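Local coordinates for EAL/GGDEF domain protein (PDB 3ICL), which is of undetermined function but carries a GGDEF domain, a fold related to nucleotide cyclases and found in bacterial signalling proteins, at residues 13-25 / 128-140. The protein carries 1 engineered substitution. Numbering follows the deposited sequence.
Sequences FCDRLLQALAAHE and SPADGETMEQLLR. With SO4 (sulfate ion), chain D.
M135, a selenomethionine, is the knob of this helix pair: it enters a hole on helix 13-23 bounded by C14, L17, L18 and L21. Its CG stands between the backbone N and the carbonyl carbon (chi1 67°); with the chain then extended at chi2, this brings SE against both C14 SG and L18 CD2, 3.5 Å from each. Nearer its backbone, M135 CB presses on L17 CD2 at 3.5 Å, tight for two carbons, while the bend at chi3 turns the CE methyl alongside C14 CB and SG. L17 CD2 also meets L139 CD1 (4.1 Å), and L139 CD2 approaches the F13 ring obliquely. One turn further along, L21 splits its methyls: CD1 lies by the backbone N of M135 at 3.8 Å, and CD2 packs on S128 and L138. Beyond the helix end the contact turns polar. S128 OG gives a weak hydrogen bond to E25 OE1 (3.3 Å), and a water joins H24 O to S128 O, weakly at the latter. The start of helix 135-140 is closed by a capping box: Q137 N donates to T134 OG1 at the N-cap, and T134 N weakly to Q137 OE1. Beneath, F13, L138 and L139 rest on L33 of strand 32-38. With the short axes at 106°, this is a single knob-into-hole contact between two steeply crossed helices on one face of the GGDEF-domain sheet.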
loop_
_atom_site.group_PDB
_atom_site.type_symbol
_atom_site.label_atom_id
_atom_site.label_comp_id
_atom_site.label_asym_id
_atom_site.label_seq_id
_atom_site.Cartn_x
_atom_site.Cartn_y
_atom_site.Cartn_z
ATOM N N PHE A 13 -12.239 2.651 4.073
ATOM C CA PHE A 13 -10.957 3.287 3.787
ATOM C C PHE A 13 -11.244 4.712 3.322
ATOM O O PHE A 13 -10.609 5.671 3.758
ATOM C CB PHE A 13 -10.202 2.528 2.694
ATOM C CG PHE A 13 -8.909 3.189 2.288
ATOM C CD1 PHE A 13 -8.903 4.221 1.352
ATOM C CD2 PHE A 13 -7.708 2.811 2.880
ATOM C CE1 PHE A 13 -7.715 4.872 1.013
ATOM C CE2 PHE A 13 -6.513 3.454 2.550
ATOM C CZ PHE A 13 -6.519 4.489 1.612
ATOM N N CYS A 14 -12.221 4.828 2.431
ATOM C CA CYS A 14 -12.641 6.110 1.888
ATOM C C CYS A 14 -13.025 7.070 3.013
ATOM O O CYS A 14 -12.625 8.234 3.014
ATOM C CB CYS A 14 -13.830 5.890 0.951
ATOM S SG CYS A 14 -14.707 7.383 0.446
ATOM N N ASP A 15 -13.811 6.580 3.966
ATOM C CA ASP A 15 -14.244 7.402 5.089
ATOM C C ASP A 15 -13.047 7.820 5.943
ATOM O O ASP A 15 -12.957 8.968 6.390
ATOM C CB ASP A 15 -15.245 6.631 5.957
ATOM C CG ASP A 15 -16.585 6.417 5.268
ATOM O OD1 ASP A 15 -16.773 6.896 4.123
ATOM O OD2 ASP A 15 -17.458 5.767 5.888
ATOM N N ARG A 16 -12.135 6.880 6.170
ATOM C CA ARG A 16 -10.936 7.136 6.962
ATOM C C ARG A 16 -10.086 8.220 6.306
ATOM O O ARG A 16 -9.593 9.130 6.974
ATOM C CB ARG A 16 -10.107 5.853 7.087
ATOM C CG ARG A 16 -10.769 4.736 7.881
ATOM C CD ARG A 16 -10.746 5.015 9.373
ATOM N NE ARG A 16 -11.249 3.884 10.152
ATOM C CZ ARG A 16 -10.677 2.683 10.198
ATOM N NH1 ARG A 16 -9.570 2.438 9.508
ATOM N NH2 ARG A 16 -11.206 1.722 10.944
ATOM N N LEU A 17 -9.912 8.115 4.994
ATOM C CA LEU A 17 -9.111 9.079 4.250
ATOM C C LEU A 17 -9.707 10.484 4.300
ATOM O O LEU A 17 -8.996 11.472 4.500
ATOM C CB LEU A 17 -8.963 8.619 2.794
ATOM C CG LEU A 17 -8.207 9.520 1.808
ATOM C CD1 LEU A 17 -6.917 10.032 2.417
ATOM C CD2 LEU A 17 -7.918 8.735 0.540
ATOM N N LEU A 18 -11.016 10.575 4.117
ATOM C CA LEU A 18 -11.674 11.871 4.150
ATOM C C LEU A 18 -11.465 12.535 5.508
ATOM O O LEU A 18 -11.175 13.724 5.584
ATOM C CB LEU A 18 -13.166 11.711 3.853
ATOM C CG LEU A 18 -13.475 11.271 2.417
ATOM C CD1 LEU A 18 -14.975 11.076 2.239
ATOM C CD2 LEU A 18 -12.949 12.319 1.445
ATOM N N GLN A 19 -11.583 11.756 6.576
ATOM C CA GLN A 19 -11.417 12.299 7.917
ATOM C C GLN A 19 -9.977 12.736 8.185
ATOM O O GLN A 19 -9.740 13.770 8.809
ATOM C CB GLN A 19 -11.851 11.276 8.969
ATOM C CG GLN A 19 -12.154 11.914 10.319
ATOM C CD GLN A 19 -13.300 12.913 10.239
ATOM O OE1 GLN A 19 -14.425 12.550 9.894
ATOM N NE2 GLN A 19 -13.020 14.176 10.545
ATOM N N ALA A 20 -9.015 11.952 7.713
ATOM C CA ALA A 20 -7.612 12.297 7.915
ATOM C C ALA A 20 -7.257 13.583 7.165
ATOM O O ALA A 20 -6.516 14.415 7.670
ATOM C CB ALA A 20 -6.721 11.148 7.455
ATOM N N LEU A 21 -7.787 13.745 5.955
ATOM C CA LEU A 21 -7.502 14.939 5.172
ATOM C C LEU A 21 -8.087 16.184 5.842
ATOM O O LEU A 21 -7.564 17.284 5.691
ATOM C CB LEU A 21 -8.059 14.786 3.751
ATOM C CG LEU A 21 -7.264 13.836 2.851
ATOM C CD1 LEU A 21 -8.042 13.544 1.572
ATOM C CD2 LEU A 21 -5.901 14.463 2.530
ATOM N N ALA A 22 -9.170 16.000 6.588
ATOM C CA ALA A 22 -9.806 17.114 7.284
ATOM C C ALA A 22 -9.032 17.439 8.561
ATOM O O ALA A 22 -8.937 18.595 8.962
ATOM C CB ALA A 22 -11.254 16.762 7.622
ATOM N N ALA A 23 -8.469 16.409 9.185
ATOM C CA ALA A 23 -7.719 16.565 10.426
ATOM C C ALA A 23 -6.265 16.992 10.238
ATOM O O ALA A 23 -5.743 17.803 11.010
ATOM C CB ALA A 23 -7.769 15.266 11.214
ATOM N N HIS A 24 -5.607 16.460 9.213
ATOM C CA HIS A 24 -4.203 16.788 8.994
ATOM C C HIS A 24 -3.882 17.442 7.665
ATOM O O HIS A 24 -3.917 16.791 6.619
ATOM C CB HIS A 24 -3.359 15.525 9.145
ATOM C CG HIS A 24 -3.649 14.759 10.395
ATOM N ND1 HIS A 24 -3.505 15.306 11.651
ATOM C CD2 HIS A 24 -4.094 13.494 10.583
ATOM C CE1 HIS A 24 -3.848 14.411 12.560
ATOM N NE2 HIS A 24 -4.209 13.303 11.938
ATOM N N GLU A 25 -3.567 18.733 7.714
ATOM C CA GLU A 25 -3.201 19.485 6.519
ATOM C C GLU A 25 -1.964 20.346 6.781
ATOM O O GLU A 25 -1.679 21.289 6.041
ATOM C CB GLU A 25 -4.361 20.364 6.042
ATOM C CG GLU A 25 -5.520 19.602 5.390
ATOM C CD GLU A 25 -5.081 18.688 4.247
ATOM O OE1 GLU A 25 -4.194 19.077 3.459
ATOM O OE2 GLU A 25 -5.638 17.578 4.129
ATOM N N SER A 128 -0.152 14.908 0.678
ATOM C CA SER A 128 -1.118 16.001 0.660
ATOM C C SER A 128 -0.440 17.214 1.284
ATOM O O SER A 128 0.264 17.082 2.285
ATOM C CB SER A 128 -2.360 15.639 1.477
ATOM O OG SER A 128 -3.326 16.677 1.411
ATOM N N PRO A 129 -0.667 18.419 0.727
ATOM C CA PRO A 129 -1.508 18.716 -0.437
ATOM C C PRO A 129 -0.776 18.785 -1.782
ATOM O O PRO A 129 -1.410 18.743 -2.834
ATOM C CB PRO A 129 -2.112 20.060 -0.066
ATOM C CG PRO A 129 -0.936 20.746 0.556
ATOM C CD PRO A 129 -0.334 19.662 1.449
ATOM N N ALA A 130 0.547 18.898 -1.747
ATOM C CA ALA A 130 1.343 18.998 -2.971
ATOM C C ALA A 130 0.954 18.013 -4.079
ATOM O O ALA A 130 0.925 18.372 -5.261
ATOM C CB ALA A 130 2.822 18.834 -2.639
ATOM N N ASP A 131 0.659 16.777 -3.696
ATOM C CA ASP A 131 0.307 15.736 -4.656
ATOM C C ASP A 131 -1.191 15.527 -4.794
ATOM O O ASP A 131 -1.640 14.481 -5.269
ATOM C CB ASP A 131 0.983 14.420 -4.251
ATOM C CG ASP A 131 2.490 14.497 -4.349
ATOM O OD1 ASP A 131 3.185 13.705 -3.679
ATOM O OD2 ASP A 131 2.978 15.359 -5.110
ATOM N N GLY A 132 -1.962 16.524 -4.375
ATOM C CA GLY A 132 -3.404 16.425 -4.477
ATOM C C GLY A 132 -4.100 16.851 -3.203
ATOM O O GLY A 132 -3.618 16.583 -2.104
ATOM N N GLU A 133 -5.233 17.525 -3.359
ATOM C CA GLU A 133 -6.020 17.984 -2.222
ATOM C C GLU A 133 -7.125 16.987 -1.899
ATOM O O GLU A 133 -7.266 16.559 -0.754
ATOM C CB GLU A 133 -6.633 19.355 -2.515
ATOM C CG GLU A 133 -5.699 20.529 -2.255
ATOM C CD GLU A 133 -5.341 20.677 -0.783
ATOM O OE1 GLU A 133 -4.631 21.645 -0.440
ATOM O OE2 GLU A 133 -5.767 19.827 0.032
ATOM N N THR A 134 -7.901 16.613 -2.913
ATOM C CA THR A 134 -8.996 15.662 -2.727
ATOM C C THR A 134 -8.463 14.236 -2.637
ATOM O O THR A 134 -7.355 13.953 -3.085
ATOM C CB THR A 134 -9.989 15.709 -3.898
ATOM O OG1 THR A 134 -9.318 15.310 -5.099
ATOM C CG2 THR A 134 -10.554 17.110 -4.075
HETATM N N MSE A 135 -9.259 13.336 -2.069
HETATM C CA MSE A 135 -8.836 11.951 -1.947
HETATM C C MSE A 135 -8.681 11.307 -3.326
HETATM O O MSE A 135 -7.798 10.470 -3.522
HETATM C CB MSE A 135 -9.833 11.145 -1.101
HETATM C CG MSE A 135 -11.212 10.943 -1.707
HETATM SE SE MSE A 135 -12.254 9.624 -0.706
HETATM C CE MSE A 135 -11.829 8.054 -1.751
ATOM N N GLU A 136 -9.533 11.696 -4.274
ATOM C CA GLU A 136 -9.450 11.133 -5.616
ATOM C C GLU A 136 -8.142 11.520 -6.299
ATOM O O GLU A 136 -7.508 10.696 -6.953
ATOM C CB GLU A 136 -10.616 11.590 -6.498
ATOM C CG GLU A 136 -10.470 11.078 -7.933
ATOM C CD GLU A 136 -11.553 11.558 -8.871
ATOM O OE1 GLU A 136 -11.374 11.395 -10.100
ATOM O OE2 GLU A 136 -12.576 12.092 -8.389
ATOM N N GLN A 137 -7.743 12.779 -6.154
ATOM C CA GLN A 137 -6.507 13.241 -6.770
ATOM C C GLN A 137 -5.305 12.583 -6.108
ATOM O O GLN A 137 -4.358 12.180 -6.786
ATOM C CB GLN A 137 -6.377 14.760 -6.651
ATOM C CG GLN A 137 -7.469 15.537 -7.349
ATOM C CD GLN A 137 -7.288 17.036 -7.212
ATOM O OE1 GLN A 137 -7.108 17.554 -6.106
ATOM N NE2 GLN A 137 -7.341 17.743 -8.336
ATOM N N LEU A 138 -5.348 12.472 -4.783
ATOM C CA LEU A 138 -4.249 11.873 -4.039
ATOM C C LEU A 138 -4.043 10.414 -4.446
ATOM O O LEU A 138 -2.920 9.994 -4.729
ATOM C CB LEU A 138 -4.518 11.976 -2.536
ATOM C CG LEU A 138 -3.285 11.953 -1.627
ATOM C CD1 LEU A 138 -2.380 13.147 -1.941
ATOM C CD2 LEU A 138 -3.729 11.999 -0.172
ATOM N N LEU A 139 -5.131 9.650 -4.479
ATOM C CA LEU A 139 -5.086 8.242 -4.858
ATOM C C LEU A 139 -4.595 8.055 -6.293
ATOM O O LEU A 139 -3.715 7.233 -6.559
ATOM C CB LEU A 139 -6.477 7.621 -4.709
ATOM C CG LEU A 139 -6.894 7.237 -3.289
ATOM C CD1 LEU A 139 -8.407 7.073 -3.206
ATOM C CD2 LEU A 139 -6.171 5.954 -2.894
ATOM N N ARG A 140 -5.173 8.812 -7.217
ATOM C CA ARG A 140 -4.780 8.727 -8.617
ATOM C C ARG A 140 -3.312 9.084 -8.793
ATOM O O ARG A 140 -2.614 8.478 -9.606
ATOM C CB ARG A 140 -5.645 9.660 -9.463
ATOM C CG ARG A 140 -7.069 9.162 -9.643
ATOM C CD ARG A 140 -7.922 10.173 -10.389
ATOM N NE ARG A 140 -7.365 10.505 -11.700
ATOM C CZ ARG A 140 -7.915 11.377 -12.539
ATOM N NH1 ARG A 140 -9.036 12.003 -12.199
ATOM N NH2 ARG A 140 -7.351 11.624 -13.714
HETATM S S SO4 D . -9.825 14.354 -14.982
HETATM O O1 SO4 D . -8.447 14.538 -14.494
HETATM O O2 SO4 D . -10.583 13.493 -14.054
HETATM O O3 SO4 D . -10.491 15.666 -15.087
HETATM O O4 SO4 D . -9.777 13.718 -16.314
HETATM O O HOH W 1 -1.886 16.680 4.598
#